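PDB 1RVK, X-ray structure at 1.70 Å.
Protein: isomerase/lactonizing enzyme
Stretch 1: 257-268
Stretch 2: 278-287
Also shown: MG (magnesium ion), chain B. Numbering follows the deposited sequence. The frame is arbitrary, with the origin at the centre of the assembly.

Stretch 1, residues 257-268: PESAAGKHWHRA
Stretch 2 (278-287) ILRTGVNDVG

Stretch 1 is a loop from Pro257, which follows a cis peptide bond, leading into a helix that runs through Ala268 and beyond. Stretch 2 begins as a strand and passes through Gly282 into a short, weakly bonded helix of about 283-286. Helix 263-268 and strand 278-281 run nearly antiparallel, at 166°, with axes 9.8 Å apart at closest approach. In register, CA of Pro257 lies 5.4 Å from CA of Arg280, CA of Ser259 lies 6.1 Å from CA of Asp285, and CA of Lys263 lies 4.2 Å from CA of Val286.

Ile278 is extended (phi/psi -136/133) and makes no contact. Leu279 (-83/163; chi1 t, chi2 p) starts sideways, but its end comes nearer to stretch 1. Its CD1 packs 4.0 Å from Pro257 CD and 3.8 Å from Arg267 O.

Arg280 (-138/146) points toward stretch 1 with chi1, chi2 and chi3 all t. It forms a salt bridge with Glu258, whose chi1 and chi2 are t and chi3 is -60°. Arg280 NE donates to Glu258 OE1 at 2.9 Å and 160°; Arg280 NH1 reaches the same Glu258 OE1 at 3.3 Å and 138°. The carboxylate lies at the guanidinium edge, near its plane, where the N-H groups point. Glu258 OE1 also binds the magnesium ion MG at 2.1 Å, so one oxygen serves both cations. The backbone of Arg280 is engaged too: Arg267 NE donates to Arg280 O at 3.1 Å. Arg280 O and Pro257 O are 3.2 Å apart, but both are acceptors and do not bond.

Thr281 (-150/-178; chi1 t) points away. At Gly282 (-179/142) a CB would clash with Asp285 OD2, at 2.2 Å. Gly282 O accepts from Val286 N at 3.0 Å. Val283 and Asn284 are helical and touch nothing in stretch 1.

Asp285 (-80/-31; chi1 m, chi2 -64°) points toward stretch 1. Its CG is 3.2 Å from Glu258 O. Water 1 bridges the two acidic side chains by donating to Asp285 OD1 at 2.9 Å and Glu258 OE2 at 2.8 Å. Water 4 accepts from Lys263 N at 2.7 Å and lies 2.7 Å from Asp285 O.

Val286 (-113/7; chi1 m) places CG1 over one face of the Arg267 guanidinium, 3.5 Å from Arg267 NH2. Arg267 points toward stretch 2, with chi1 and chi2 m and chi3 t. Val286 O lies 3.2 Å from Lys263 CG and has no polar partner. Gly287 leaves the helix with positive phi (93/27), angles that call for glycine.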

# COMPACT_ATOMS: atom_id res chain seq x y z
N PRO A 257 4.99 11.39 -3.90
CA PRO A 257 5.00 11.25 -2.44
C PRO A 257 4.10 10.08 -2.03
O PRO A 257 3.05 9.87 -2.62
CB PRO A 257 4.45 12.58 -1.97
CG PRO A 257 3.38 12.86 -3.00
CD PRO A 257 4.00 12.41 -4.32
N GLU A 258 4.52 9.33 -1.01
CA GLU A 258 3.69 8.22 -0.57
C GLU A 258 2.69 8.60 0.51
O GLU A 258 1.49 8.36 0.36
CB GLU A 258 4.54 7.07 -0.03
CG GLU A 258 3.68 5.88 0.38
CD GLU A 258 4.47 4.80 1.09
OE1 GLU A 258 5.41 4.27 0.47
OE2 GLU A 258 4.14 4.49 2.25
N SER A 259 3.18 9.20 1.59
CA SER A 259 2.34 9.56 2.72
C SER A 259 1.72 10.95 2.75
O SER A 259 0.77 11.18 3.49
CB SER A 259 3.12 9.34 4.03
OG SER A 259 4.23 10.22 4.12
N ALA A 260 2.24 11.87 1.94
CA ALA A 260 1.71 13.23 1.92
C ALA A 260 0.19 13.26 1.70
O ALA A 260 -0.35 12.46 0.94
CB ALA A 260 2.41 14.04 0.83
N ALA A 261 -0.48 14.18 2.39
CA ALA A 261 -1.93 14.32 2.25
C ALA A 261 -2.21 15.10 0.97
O ALA A 261 -1.29 15.40 0.21
CB ALA A 261 -2.49 15.06 3.46
N GLY A 262 -3.48 15.41 0.72
CA GLY A 262 -3.82 16.17 -0.47
C GLY A 262 -4.29 15.34 -1.65
O GLY A 262 -4.66 15.88 -2.69
N LYS A 263 -4.26 14.02 -1.50
CA LYS A 263 -4.73 13.11 -2.54
C LYS A 263 -4.13 13.39 -3.92
O LYS A 263 -2.93 13.64 -4.03
CB LYS A 263 -6.26 13.15 -2.58
CG LYS A 263 -6.89 12.75 -1.24
CD LYS A 263 -8.41 12.87 -1.23
CE LYS A 263 -8.88 14.19 -0.63
NZ LYS A 263 -8.53 14.35 0.81
N HIS A 264 -4.95 13.36 -4.97
CA HIS A 264 -4.45 13.60 -6.32
C HIS A 264 -4.07 15.05 -6.56
O HIS A 264 -3.20 15.32 -7.38
CB HIS A 264 -5.48 13.15 -7.37
CG HIS A 264 -6.84 13.72 -7.17
ND1 HIS A 264 -7.56 13.56 -6.00
CD2 HIS A 264 -7.63 14.46 -7.99
CE1 HIS A 264 -8.73 14.17 -6.11
NE2 HIS A 264 -8.80 14.72 -7.31
N TRP A 265 -4.72 15.97 -5.86
CA TRP A 265 -4.41 17.39 -6.01
C TRP A 265 -2.97 17.67 -5.63
O TRP A 265 -2.23 18.32 -6.37
CB TRP A 265 -5.33 18.24 -5.13
CG TRP A 265 -6.77 18.22 -5.55
CD1 TRP A 265 -7.31 18.79 -6.67
CD2 TRP A 265 -7.85 17.60 -4.85
NE1 TRP A 265 -8.67 18.55 -6.71
CE2 TRP A 265 -9.03 17.83 -5.60
CE3 TRP A 265 -7.95 16.87 -3.65
CZ2 TRP A 265 -10.28 17.35 -5.20
CZ3 TRP A 265 -9.20 16.39 -3.25
CH2 TRP A 265 -10.34 16.63 -4.03
N HIS A 266 -2.56 17.18 -4.47
CA HIS A 266 -1.20 17.41 -4.02
C HIS A 266 -0.18 16.70 -4.90
O HIS A 266 0.94 17.18 -5.09
CB HIS A 266 -1.04 16.96 -2.56
CG HIS A 266 0.23 17.44 -1.93
ND1 HIS A 266 0.56 18.77 -1.84
CD2 HIS A 266 1.25 16.76 -1.36
CE1 HIS A 266 1.73 18.89 -1.24
NE2 HIS A 266 2.17 17.69 -0.94
N ARG A 267 -0.57 15.56 -5.45
CA ARG A 267 0.31 14.80 -6.32
C ARG A 267 0.62 15.63 -7.56
O ARG A 267 1.74 15.59 -8.09
CB ARG A 267 -0.35 13.47 -6.72
CG ARG A 267 -0.70 12.54 -5.54
CD ARG A 267 0.54 12.18 -4.77
NE ARG A 267 0.36 11.15 -3.75
CZ ARG A 267 -0.33 11.28 -2.62
NH1 ARG A 267 -0.96 12.42 -2.34
NH2 ARG A 267 -0.35 10.29 -1.75
N ALA A 268 -0.36 16.40 -8.03
CA ALA A 268 -0.17 17.25 -9.20
C ALA A 268 0.90 18.30 -8.89
O ALA A 268 1.71 18.65 -9.76
CB ALA A 268 -1.48 17.93 -9.58
N ILE A 278 9.49 9.88 -10.32
CA ILE A 278 8.46 8.84 -10.44
C ILE A 278 7.42 9.21 -9.39
O ILE A 278 7.77 9.51 -8.25
CB ILE A 278 9.02 7.44 -10.09
CG1 ILE A 278 10.20 7.10 -11.01
CG2 ILE A 278 7.93 6.39 -10.23
CD1 ILE A 278 10.97 5.85 -10.56
N LEU A 279 6.15 9.21 -9.77
CA LEU A 279 5.09 9.56 -8.83
C LEU A 279 4.72 8.35 -7.98
O LEU A 279 5.05 7.21 -8.32
CB LEU A 279 3.86 10.06 -9.59
CG LEU A 279 2.81 10.85 -8.80
CD1 LEU A 279 3.44 12.15 -8.30
CD2 LEU A 279 1.60 11.14 -9.70
N ARG A 280 4.03 8.59 -6.87
CA ARG A 280 3.60 7.49 -6.02
C ARG A 280 2.18 7.77 -5.55
O ARG A 280 1.78 8.93 -5.38
CB ARG A 280 4.52 7.33 -4.81
CG ARG A 280 4.29 6.05 -4.00
CD ARG A 280 5.58 5.64 -3.30
NE ARG A 280 5.52 4.44 -2.47
CZ ARG A 280 5.34 3.20 -2.92
NH1 ARG A 280 5.33 2.18 -2.06
NH2 ARG A 280 5.14 2.96 -4.21
N THR A 281 1.41 6.71 -5.39
CA THR A 281 0.04 6.82 -4.93
C THR A 281 -0.24 5.53 -4.18
O THR A 281 0.64 4.68 -4.04
CB THR A 281 -0.96 6.95 -6.10
OG1 THR A 281 -2.26 7.29 -5.59
CG2 THR A 281 -1.06 5.64 -6.89
N GLY A 282 -1.46 5.39 -3.69
CA GLY A 282 -1.84 4.19 -2.97
C GLY A 282 -3.28 4.36 -2.58
O GLY A 282 -3.70 5.47 -2.24
N VAL A 283 -4.06 3.29 -2.63
CA VAL A 283 -5.47 3.38 -2.28
C VAL A 283 -5.67 3.98 -0.89
O VAL A 283 -6.51 4.87 -0.71
CB VAL A 283 -6.16 2.01 -2.36
CG1 VAL A 283 -7.57 2.09 -1.82
CG2 VAL A 283 -6.17 1.54 -3.81
N ASN A 284 -4.91 3.52 0.09
CA ASN A 284 -5.05 4.05 1.44
C ASN A 284 -4.49 5.46 1.58
O ASN A 284 -4.93 6.23 2.44
CB ASN A 284 -4.35 3.15 2.46
CG ASN A 284 -5.19 1.96 2.85
OD1 ASN A 284 -6.37 1.89 2.51
ND2 ASN A 284 -4.59 1.01 3.57
N ASP A 285 -3.54 5.81 0.72
CA ASP A 285 -2.91 7.12 0.79
C ASP A 285 -3.70 8.26 0.17
O ASP A 285 -3.59 9.40 0.63
CB ASP A 285 -1.52 7.05 0.16
CG ASP A 285 -0.65 5.99 0.81
OD1 ASP A 285 -0.34 6.13 2.02
OD2 ASP A 285 -0.30 5.02 0.12
N VAL A 286 -4.48 7.98 -0.86
CA VAL A 286 -5.23 9.05 -1.51
C VAL A 286 -6.74 8.96 -1.35
O VAL A 286 -7.48 9.73 -1.97
CB VAL A 286 -4.88 9.14 -3.01
CG1 VAL A 286 -3.38 9.35 -3.18
CG2 VAL A 286 -5.34 7.88 -3.74
N GLY A 287 -7.20 8.03 -0.52
CA GLY A 287 -8.62 7.93 -0.27
C GLY A 287 -9.46 6.99 -1.11
O GLY A 287 -10.66 7.23 -1.28
MG MG B . 7.17 3.51 1.32
O HOH W 1 2.04 5.72 3.64
O HOH W 2 6.16 3.25 3.36
O HOH W 3 -0.85 8.19 3.71
O HOH W 4 -3.74 12.09 0.32
O HOH W 5 7.90 5.54 1.89
O HOH W 6 6.76 1.28 1.03